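Local coordinates for putative aminopeptidase (PDB 5NTH), which probably acts as a manganese-dependent M17 leucyl aminopeptidase, removing residues from the N-terminal end of peptides, and binds the inhibitor actinonin, at residues Asp228-Ala236 / Tyr272-Arg280; Val151-Ser162 / Tyr174-Met185. All blocks are in the same frame, centred on the assembly; numbering follows the deposited sequence.

Interaction 1 of 2, residues Asp228-Ala236 / Tyr272-Arg280; sequences DTVVYAEIA and YPAHLVTLR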
loop_
_atom_site.group_PDB
_atom_site.type_symbol
_atom_site.label_atom_id
_atom_site.label_comp_id
_atom_site.label_asym_id
_atom_site.label_seq_id
_atom_site.Cartn_x
_atom_site.Cartn_y
_atom_site.Cartn_z
ATOM N N ASP A 228 14.021 25.502 -16.968
ATOM C CA ASP A 228 12.924 25.973 -16.140
ATOM C C ASP A 228 12.112 26.957 -16.967
ATOM O O ASP A 228 12.359 27.129 -18.155
ATOM C CB ASP A 228 13.473 26.605 -14.847
ATOM C CG ASP A 228 14.377 27.808 -15.101
ATOM O OD1 ASP A 228 14.195 28.519 -16.092
ATOM O OD2 ASP A 228 15.281 28.051 -14.297
ATOM N N THR A 229 11.171 27.631 -16.341
ATOM C CA THR A 229 10.281 28.503 -17.072
ATOM C C THR A 229 10.919 29.774 -17.559
ATOM O O THR A 229 10.457 30.332 -18.533
ATOM C CB THR A 229 9.062 28.909 -16.235
ATOM O OG1 THR A 229 9.474 29.670 -15.095
ATOM C CG2 THR A 229 8.279 27.661 -15.802
ATOM N N VAL A 230 11.948 30.260 -16.881
ATOM C CA VAL A 230 12.614 31.492 -17.325
ATOM C C VAL A 230 13.521 31.213 -18.513
ATOM O O VAL A 230 13.669 32.047 -19.403
ATOM C CB VAL A 230 13.378 32.175 -16.174
ATOM C CG1 VAL A 230 14.247 33.316 -16.670
ATOM C CG2 VAL A 230 12.377 32.730 -15.172
ATOM N N VAL A 231 14.112 30.032 -18.519
ATOM C CA VAL A 231 15.050 29.683 -19.556
ATOM C C VAL A 231 14.249 29.344 -20.794
ATOM O O VAL A 231 14.501 29.905 -21.853
ATOM C CB VAL A 231 15.957 28.505 -19.149
ATOM C CG1 VAL A 231 16.741 27.964 -20.351
ATOM C CG2 VAL A 231 16.930 28.955 -18.071
ATOM N N TYR A 232 13.288 28.428 -20.639
ATOM C CA TYR A 232 12.346 28.076 -21.695
ATOM C C TYR A 232 11.771 29.340 -22.332
ATOM O O TYR A 232 11.632 29.403 -23.543
ATOM C CB TYR A 232 11.211 27.249 -21.126
ATOM C CG TYR A 232 10.483 26.356 -22.089
ATOM C CD1 TYR A 232 10.553 26.532 -23.476
ATOM C CD2 TYR A 232 9.688 25.324 -21.603
ATOM C CE1 TYR A 232 9.873 25.696 -24.334
ATOM C CE2 TYR A 232 9.001 24.476 -22.450
ATOM C CZ TYR A 232 9.084 24.658 -23.816
ATOM O OH TYR A 232 8.383 23.796 -24.672
ATOM N N ALA A 233 11.464 30.357 -21.531
ATOM C CA ALA A 233 10.967 31.638 -22.085
ATOM C C ALA A 233 12.007 32.459 -22.864
ATOM O O ALA A 233 11.701 33.086 -23.884
ATOM C CB ALA A 233 10.403 32.499 -20.978
ATOM N N GLU A 234 13.229 32.487 -22.368
ATOM C CA GLU A 234 14.288 33.177 -23.078
ATOM C C GLU A 234 14.531 32.546 -24.481
ATOM O O GLU A 234 14.860 33.248 -25.454
ATOM C CB GLU A 234 15.541 33.143 -22.224
ATOM C CG GLU A 234 16.623 34.103 -22.654
ATOM C CD GLU A 234 17.877 33.884 -21.845
ATOM O OE1 GLU A 234 17.842 34.088 -20.600
ATOM O OE2 GLU A 234 18.879 33.461 -22.458
ATOM N N ILE A 235 14.349 31.226 -24.557
ATOM C CA ILE A 235 14.561 30.474 -25.761
ATOM C C ILE A 235 13.480 30.869 -26.743
ATOM O O ILE A 235 13.772 31.235 -27.886
ATOM C CB ILE A 235 14.563 28.945 -25.514
ATOM C CG1 ILE A 235 15.893 28.493 -24.898
ATOM C CG2 ILE A 235 14.409 28.167 -26.813
ATOM C CD1 ILE A 235 15.933 27.046 -24.428
ATOM N N ALA A 236 12.239 30.803 -26.280
ATOM C CA ALA A 236 11.080 31.194 -27.077
ATOM C C ALA A 236 11.228 32.611 -27.631
ATOM O O ALA A 236 10.951 32.835 -28.807
ATOM C CB ALA A 236 9.796 31.064 -26.269
ATOM N N TYR A 272 11.033 29.382 -9.899
ATOM C CA TYR A 272 10.866 30.354 -10.983
ATOM C C TYR A 272 9.432 30.385 -11.498
ATOM O O TYR A 272 8.786 29.325 -11.606
ATOM C CB TYR A 272 11.866 30.107 -12.108
ATOM C CG TYR A 272 13.255 30.108 -11.570
ATOM C CD1 TYR A 272 13.744 31.219 -10.874
ATOM C CD2 TYR A 272 14.068 28.985 -11.706
ATOM C CE1 TYR A 272 15.005 31.209 -10.338
ATOM C CE2 TYR A 272 15.347 28.967 -11.185
ATOM C CZ TYR A 272 15.806 30.069 -10.491
ATOM O OH TYR A 272 17.075 30.012 -9.974
ATOM N N PRO A 273 8.936 31.598 -11.842
ATOM C CA PRO A 273 7.487 31.823 -11.963
ATOM C C PRO A 273 6.801 31.326 -13.247
ATOM O O PRO A 273 7.450 30.936 -14.205
ATOM C CB PRO A 273 7.364 33.341 -11.825
ATOM C CG PRO A 273 8.656 33.860 -12.348
ATOM C CD PRO A 273 9.707 32.825 -12.103
ATOM N N ALA A 274 5.477 31.360 -13.225
ATOM C CA ALA A 274 4.674 30.959 -14.358
ATOM C C ALA A 274 4.727 31.962 -15.529
ATOM O O ALA A 274 4.967 33.147 -15.327
ATOM C CB ALA A 274 3.239 30.742 -13.912
ATOM N N HIS A 275 4.529 31.455 -16.749
ATOM C CA HIS A 275 4.406 32.294 -17.940
ATOM C C HIS A 275 3.357 31.725 -18.864
ATOM O O HIS A 275 3.326 30.518 -19.110
ATOM C CB HIS A 275 5.666 32.318 -18.814
ATOM C CG HIS A 275 6.915 32.774 -18.135
ATOM N ND1 HIS A 275 7.525 32.054 -17.132
ATOM C CD2 HIS A 275 7.735 33.821 -18.400
ATOM C CE1 HIS A 275 8.636 32.674 -16.769
ATOM N NE2 HIS A 275 8.791 33.744 -17.528
ATOM N N LEU A 276 2.543 32.609 -19.426
ATOM C CA LEU A 276 1.906 32.310 -20.691
ATOM C C LEU A 276 2.722 32.990 -21.770
ATOM O O LEU A 276 2.921 34.197 -21.755
ATOM C CB LEU A 276 0.448 32.742 -20.719
ATOM C CG LEU A 276 -0.492 31.728 -20.066
ATOM C CD1 LEU A 276 -1.850 32.352 -19.913
ATOM C CD2 LEU A 276 -0.638 30.462 -20.891
ATOM N N VAL A 277 3.236 32.192 -22.685
ATOM C CA VAL A 277 4.049 32.710 -23.747
ATOM C C VAL A 277 3.363 32.288 -25.031
ATOM O O VAL A 277 3.089 31.091 -25.218
ATOM C CB VAL A 277 5.459 32.122 -23.711
ATOM C CG1 VAL A 277 6.331 32.774 -24.782
ATOM C CG2 VAL A 277 6.074 32.283 -22.331
ATOM N N THR A 278 3.085 33.269 -25.896
ATOM C CA THR A 278 2.447 33.011 -27.162
ATOM C C THR A 278 3.228 33.667 -28.285
ATOM O O THR A 278 3.541 34.859 -28.222
ATOM C CB THR A 278 1.021 33.528 -27.211
ATOM O OG1 THR A 278 0.210 32.781 -26.302
ATOM C CG2 THR A 278 0.459 33.376 -28.645
ATOM N N LEU A 279 3.527 32.867 -29.309
ATOM C CA LEU A 279 4.156 33.321 -30.540
ATOM C C LEU A 279 3.112 33.202 -31.613
ATOM O O LEU A 279 2.353 32.229 -31.625
ATOM C CB LEU A 279 5.352 32.440 -30.910
ATOM C CG LEU A 279 6.652 32.770 -30.181
ATOM C CD1 LEU A 279 6.541 32.486 -28.697
ATOM C CD2 LEU A 279 7.834 32.018 -30.779
ATOM N N ARG A 280 3.078 34.176 -32.517
ATOM C CA ARG A 280 2.118 34.152 -33.628
ATOM C C ARG A 280 2.645 34.844 -34.892
ATOM O O ARG A 280 3.293 35.894 -34.814
ATOM C CB ARG A 280 0.805 34.787 -33.195
ATOM C CG ARG A 280 0.968 36.233 -32.725
ATOM C CD ARG A 280 -0.347 36.999 -32.700
ATOM N NE ARG A 280 -1.152 36.780 -33.931
ATOM C CZ ARG A 280 -1.311 37.621 -34.956
ATOM N NH1 ARG A 280 -0.726 38.815 -34.980
ATOM N NH2 ARG A 280 -2.079 37.250 -35.975
HETATM O O HOH W 1 10.172 26.914 -13.144
#
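Thr229 and Pro273 are joined by the one direct hydrogen bond of this contact. Thr229 OG1 donates to Pro273 O at 2.5 Å, tilted 19° from the carbonyl plane. The threonine's chi1 of 63° sets OG1 between its backbone N and carbonyl carbon, and from there it meets the loop that leads into strand 275-280. A water adds a second link: it donates to Tyr272 O and accepts a weak bond from Thr229 N.

The next layer is the imidazole of His275. Thr229 O lies over one of its faces, offset toward the rim, 3.5 Å from His275 CE1. Ala233 CB sits over the same face, in a CH-pi contact 4.2 Å from the ring centroid. Val230 CG2 comes to the ring edge, near its plane, and also touches Tyr272 CB and Pro273 CD.

This is helix-on-sheet packing in the catalytic domain. The helix and strand segments run nearly parallel, 14° apart, with axes 9.9 Å from each other. The strand turns His275, Val277 and Leu279 toward the helix. Farther along, Ala236 CB rests 4.1 Å from Val277 CG1 and also meets Leu279 CD1. Phe329 of helix 323-341 packs on both Ala236 and Leu279.

Asp228 is the N-cap of the helix. Its OD1 takes Val231 N at 2.9 Å, nearly along the C-O axis, and a weak bond from Val230 N. The other oxygen, OD2, forms a salt bridge with Arg8 and lies obliquely by the Tyr272 ring, 3.0 Å from Tyr272 CD2.

Interaction 2 of 2, residues Val151-Ser162 / Tyr174-Met185; sequences VANAVARAAPHS and YMKQAMSLNVVM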
loop_
_atom_site.group_PDB
_atom_site.type_symbol
_atom_site.label_atom_id
_atom_site.label_comp_id
_atom_site.label_asym_id
_atom_site.label_seq_id
_atom_site.Cartn_x
_atom_site.Cartn_y
_atom_site.Cartn_z
ATOM N N VAL A 151 9.765 9.178 -42.710
ATOM C CA VAL A 151 11.184 8.912 -42.718
ATOM C C VAL A 151 11.954 10.056 -42.056
ATOM O O VAL A 151 12.784 9.807 -41.197
ATOM C CB VAL A 151 11.715 8.671 -44.151
ATOM C CG1 VAL A 151 13.225 8.406 -44.146
ATOM C CG2 VAL A 151 11.019 7.476 -44.772
ATOM N N ALA A 152 11.724 11.303 -42.418
ATOM C CA ALA A 152 12.531 12.340 -41.791
ATOM C C ALA A 152 12.386 12.284 -40.255
ATOM O O ALA A 152 13.396 12.319 -39.519
ATOM C CB ALA A 152 12.176 13.704 -42.318
ATOM N N ASN A 153 11.127 12.169 -39.800
ATOM C CA ASN A 153 10.805 11.962 -38.391
ATOM C C ASN A 153 11.454 10.706 -37.785
ATOM O O ASN A 153 12.150 10.829 -36.798
ATOM C CB ASN A 153 9.282 11.918 -38.204
ATOM C CG ASN A 153 8.839 11.873 -36.721
ATOM O OD1 ASN A 153 9.571 12.239 -35.824
ATOM N ND2 ASN A 153 7.612 11.439 -36.482
ATOM N N ALA A 154 11.231 9.534 -38.388
ATOM C CA ALA A 154 11.718 8.219 -37.884
ATOM C C ALA A 154 13.219 8.146 -37.682
ATOM O O ALA A 154 13.726 7.439 -36.781
ATOM C CB ALA A 154 11.301 7.102 -38.819
ATOM N N VAL A 155 13.930 8.868 -38.527
ATOM C CA VAL A 155 15.359 8.876 -38.455
ATOM C C VAL A 155 15.845 9.895 -37.486
ATOM O O VAL A 155 16.697 9.592 -36.672
ATOM C CB VAL A 155 15.975 9.179 -39.823
ATOM C CG1 VAL A 155 17.486 9.335 -39.711
ATOM C CG2 VAL A 155 15.642 8.054 -40.798
ATOM N N ALA A 156 15.339 11.111 -37.601
ATOM C CA ALA A 156 15.721 12.227 -36.709
ATOM C C ALA A 156 15.616 11.857 -35.246
ATOM O O ALA A 156 16.515 12.123 -34.452
ATOM C CB ALA A 156 14.837 13.432 -36.962
ATOM N N ARG A 157 14.510 11.199 -34.914
ATOM C CA ARG A 157 14.168 10.918 -33.533
ATOM C C ARG A 157 14.942 9.728 -33.034
ATOM O O ARG A 157 14.896 9.470 -31.832
ATOM C CB ARG A 157 12.659 10.655 -33.366
ATOM C CG ARG A 157 12.215 9.292 -33.867
ATOM C CD ARG A 157 10.731 9.063 -33.649
ATOM N NE ARG A 157 10.308 7.796 -34.251
ATOM C CZ ARG A 157 9.053 7.434 -34.533
ATOM N NH1 ARG A 157 8.040 8.247 -34.250
ATOM N NH2 ARG A 157 8.801 6.239 -35.098
ATOM N N ALA A 158 15.597 8.989 -33.941
ATOM C CA ALA A 158 16.319 7.764 -33.591
ATOM C C ALA A 158 17.832 7.965 -33.464
ATOM O O ALA A 158 18.567 7.030 -33.169
ATOM C CB ALA A 158 15.996 6.656 -34.574
ATOM N N ALA A 159 18.280 9.195 -33.637
ATOM C CA ALA A 159 19.684 9.499 -33.535
ATOM C C ALA A 159 20.052 9.536 -32.088
ATOM O O ALA A 159 19.204 9.799 -31.255
ATOM C CB ALA A 159 19.971 10.856 -34.158
ATOM N N PRO A 160 21.333 9.338 -31.785
ATOM C CA PRO A 160 21.766 9.568 -30.399
ATOM C C PRO A 160 21.417 10.982 -29.941
ATOM O O PRO A 160 21.598 11.932 -30.702
ATOM C CB PRO A 160 23.305 9.346 -30.427
ATOM C CG PRO A 160 23.648 8.878 -31.809
ATOM C CD PRO A 160 22.466 9.156 -32.718
ATOM N N HIS A 161 20.943 11.113 -28.703
ATOM C CA HIS A 161 20.329 12.369 -28.240
ATOM C C HIS A 161 21.360 13.436 -27.962
ATOM O O HIS A 161 22.419 13.128 -27.477
ATOM C CB HIS A 161 19.482 12.126 -26.988
ATOM C CG HIS A 161 18.283 11.272 -27.241
ATOM N ND1 HIS A 161 17.086 11.453 -26.590
ATOM C CD2 HIS A 161 18.088 10.254 -28.113
ATOM C CE1 HIS A 161 16.213 10.574 -27.040
ATOM N NE2 HIS A 161 16.797 9.831 -27.958
ATOM N N SER A 162 21.025 14.688 -28.251
ATOM C CA SER A 162 21.957 15.789 -28.095
ATOM C C SER A 162 22.199 16.225 -26.667
ATOM O O SER A 162 23.259 16.758 -26.379
ATOM C CB SER A 162 21.542 16.990 -28.946
ATOM O OG SER A 162 20.470 17.708 -28.394
ATOM N N TYR A 174 26.130 20.666 -22.286
ATOM C CA TYR A 174 25.258 19.505 -22.347
ATOM C C TYR A 174 24.851 19.147 -23.798
ATOM O O TYR A 174 23.773 18.628 -24.033
ATOM C CB TYR A 174 24.015 19.734 -21.432
ATOM C CG TYR A 174 24.376 20.050 -19.989
ATOM C CD1 TYR A 174 24.735 21.342 -19.613
ATOM C CD2 TYR A 174 24.383 19.055 -19.000
ATOM C CE1 TYR A 174 25.079 21.648 -18.291
ATOM C CE2 TYR A 174 24.733 19.347 -17.676
ATOM C CZ TYR A 174 25.087 20.651 -17.327
ATOM O OH TYR A 174 25.467 21.005 -16.055
ATOM N N MET A 175 25.718 19.412 -24.764
ATOM C CA MET A 175 25.365 19.271 -26.159
ATOM C C MET A 175 26.368 18.396 -26.866
ATOM O O MET A 175 27.514 18.776 -26.982
ATOM C CB MET A 175 25.396 20.630 -26.820
ATOM C CG MET A 175 25.213 20.604 -28.324
ATOM S SD MET A 175 23.535 20.097 -28.720
ATOM C CE MET A 175 23.385 20.807 -30.373
ATOM N N LYS A 176 25.913 17.266 -27.387
ATOM C CA LYS A 176 26.745 16.358 -28.137
ATOM C C LYS A 176 26.078 16.003 -29.460
ATOM O O LYS A 176 24.949 15.581 -29.490
ATOM C CB LYS A 176 26.969 15.105 -27.332
ATOM C CG LYS A 176 28.008 14.149 -27.885
ATOM C CD LYS A 176 28.087 12.949 -26.953
ATOM C CE LYS A 176 28.481 11.664 -27.651
ATOM N NZ LYS A 176 29.930 11.382 -27.470
ATOM N N GLN A 177 26.809 16.199 -30.545
ATOM C CA GLN A 177 26.385 15.882 -31.913
ATOM C C GLN A 177 27.644 15.430 -32.658
ATOM O O GLN A 177 28.218 16.142 -33.489
ATOM C CB GLN A 177 25.722 17.086 -32.583
ATOM C CG GLN A 177 24.290 17.281 -32.109
ATOM C CD GLN A 177 23.446 18.064 -33.101
ATOM O OE1 GLN A 177 23.872 19.104 -33.610
ATOM N NE2 GLN A 177 22.225 17.574 -33.363
ATOM N N ALA A 178 28.074 14.241 -32.265
ATOM C CA ALA A 178 29.400 13.727 -32.544
ATOM C C ALA A 178 29.403 13.089 -33.895
ATOM O O ALA A 178 30.402 13.123 -34.602
ATOM C CB ALA A 178 29.793 12.692 -31.491
ATOM N N MET A 179 28.277 12.500 -34.246
ATOM C CA MET A 179 28.151 11.728 -35.450
ATOM C C MET A 179 27.143 12.415 -36.363
ATOM O O MET A 179 26.760 13.548 -36.141
ATOM C CB MET A 179 27.698 10.327 -35.069
ATOM C CG MET A 179 26.264 10.285 -34.578
ATOM S SD MET A 179 25.538 8.693 -34.856
ATOM C CE MET A 179 25.046 8.739 -36.564
ATOM N N SER A 180 26.709 11.712 -37.393
ATOM C CA SER A 180 25.870 12.309 -38.394
ATOM C C SER A 180 25.175 11.279 -39.233
ATOM O O SER A 180 25.790 10.294 -39.610
ATOM C CB SER A 180 26.733 13.163 -39.300
ATOM O OG SER A 180 25.870 14.010 -39.987
ATOM N N LEU A 181 23.909 11.528 -39.561
ATOM C CA LEU A 181 23.123 10.580 -40.369
ATOM C C LEU A 181 22.822 11.150 -41.725
ATOM O O LEU A 181 22.382 12.274 -41.818
ATOM C CB LEU A 181 21.808 10.211 -39.704
ATOM C CG LEU A 181 21.911 9.492 -38.366
ATOM C CD1 LEU A 181 22.064 10.522 -37.257
ATOM C CD2 LEU A 181 20.669 8.660 -38.122
ATOM N N ASN A 182 23.085 10.365 -42.767
ATOM C CA ASN A 182 22.889 10.769 -44.157
ATOM C C ASN A 182 21.791 9.883 -44.785
ATOM O O ASN A 182 22.001 8.687 -45.024
ATOM C CB ASN A 182 24.213 10.641 -44.899
ATOM C CG ASN A 182 24.107 11.028 -46.373
ATOM O OD1 ASN A 182 24.279 10.179 -47.263
ATOM N ND2 ASN A 182 23.788 12.313 -46.638
ATOM N N VAL A 183 20.614 10.463 -45.016
ATOM C CA VAL A 183 19.480 9.671 -45.481
ATOM C C VAL A 183 19.460 9.638 -46.998
ATOM O O VAL A 183 19.540 10.677 -47.679
ATOM C CB VAL A 183 18.106 10.171 -44.967
ATOM C CG1 VAL A 183 17.023 9.146 -45.260
ATOM C CG2 VAL A 183 18.127 10.399 -43.459
ATOM N N VAL A 184 19.327 8.417 -47.493
ATOM C CA VAL A 184 19.237 8.136 -48.911
ATOM C C VAL A 184 17.966 7.351 -49.122
ATOM O O VAL A 184 17.924 6.147 -48.900
ATOM C CB VAL A 184 20.441 7.298 -49.404
ATOM C CG1 VAL A 184 20.357 7.056 -50.901
ATOM C CG2 VAL A 184 21.748 7.994 -49.081
ATOM N N MET A 185 16.915 8.028 -49.537
ATOM C CA MET A 185 15.688 7.307 -49.822
ATOM C C MET A 185 15.662 6.782 -51.267
ATOM O O MET A 185 16.179 7.435 -52.190
ATOM C CB MET A 185 14.508 8.219 -49.589
ATOM C CG MET A 185 14.318 8.582 -48.129
ATOM S SD MET A 185 12.975 9.768 -47.917
ATOM C CE MET A 185 13.843 11.270 -48.438
#
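Val155 holds CG1 anti to its backbone N (chi1 174°), which brings this methyl onto both Leu181 and Val183. In Met179, CG instead lies between the backbone N and the carbonyl carbon; this chi1 of 70° with an extended chi2 brings the sulfur beside Pro160.

Val155 CG1 lies 3.6 Å from Leu181 CD2, the two side chains lying alongside each other and pointing opposite ways. The same methyl meets Val183 CG2 tip to tip at 3.9 Å. Leu181 uses its other branch, CD1, against Ala159 CB. One turn back along the helix, Val151 CG1 touches both Val183 CG1 and Met185 SD, each at 4.0 Å. Past the end of the helix, Met179 SD meets Pro160 CG at 3.6 Å, the side chains crossing at about a right angle.

The segments belong to the beta-alpha-beta unit of strand 137-142, helix 148-156 and strand 181-185. Helix and strand segments run roughly antiparallel, at 151°, as expected when a helix returns the chain between parallel strands. Val141 of strand 137-142 packs on Val151, and Val124 of helix 117-127 packs on Leu181.

Farther on, contact passes to the backbone. Lys176 N donates to Ser162 O at 2.9 Å. Met175 CA also approaches this oxygen, and Ser162 CA makes a CA-H...O contact with Lys176 O. Met175 SD packs 3.7 Å from Ser162 CB. Phe28 touches both of these side chains.

In the fold
Interaction 2 comes first along the chain, and both its segments precede those of interaction 1. Their centres are 27 Å apart, and their nearest atoms stay about 10 Å from each other. Each packs a helix on a different mixed sheet. Interaction 2 belongs to the sheet with strands 137-142 and 181-185, in the N-terminal part. Interaction 1 belongs to the catalytic domain, where strand 275-282 lies next to outermost strand 246-251. Helix 203-221 lies between the contacts in sequence and packs against interaction 2. Of the two, interaction 1 lies in the part that carries the manganese site: the Thr229 side chain is about 13 Å from a bound manganese. Interaction 2 lies away from the annotated sites.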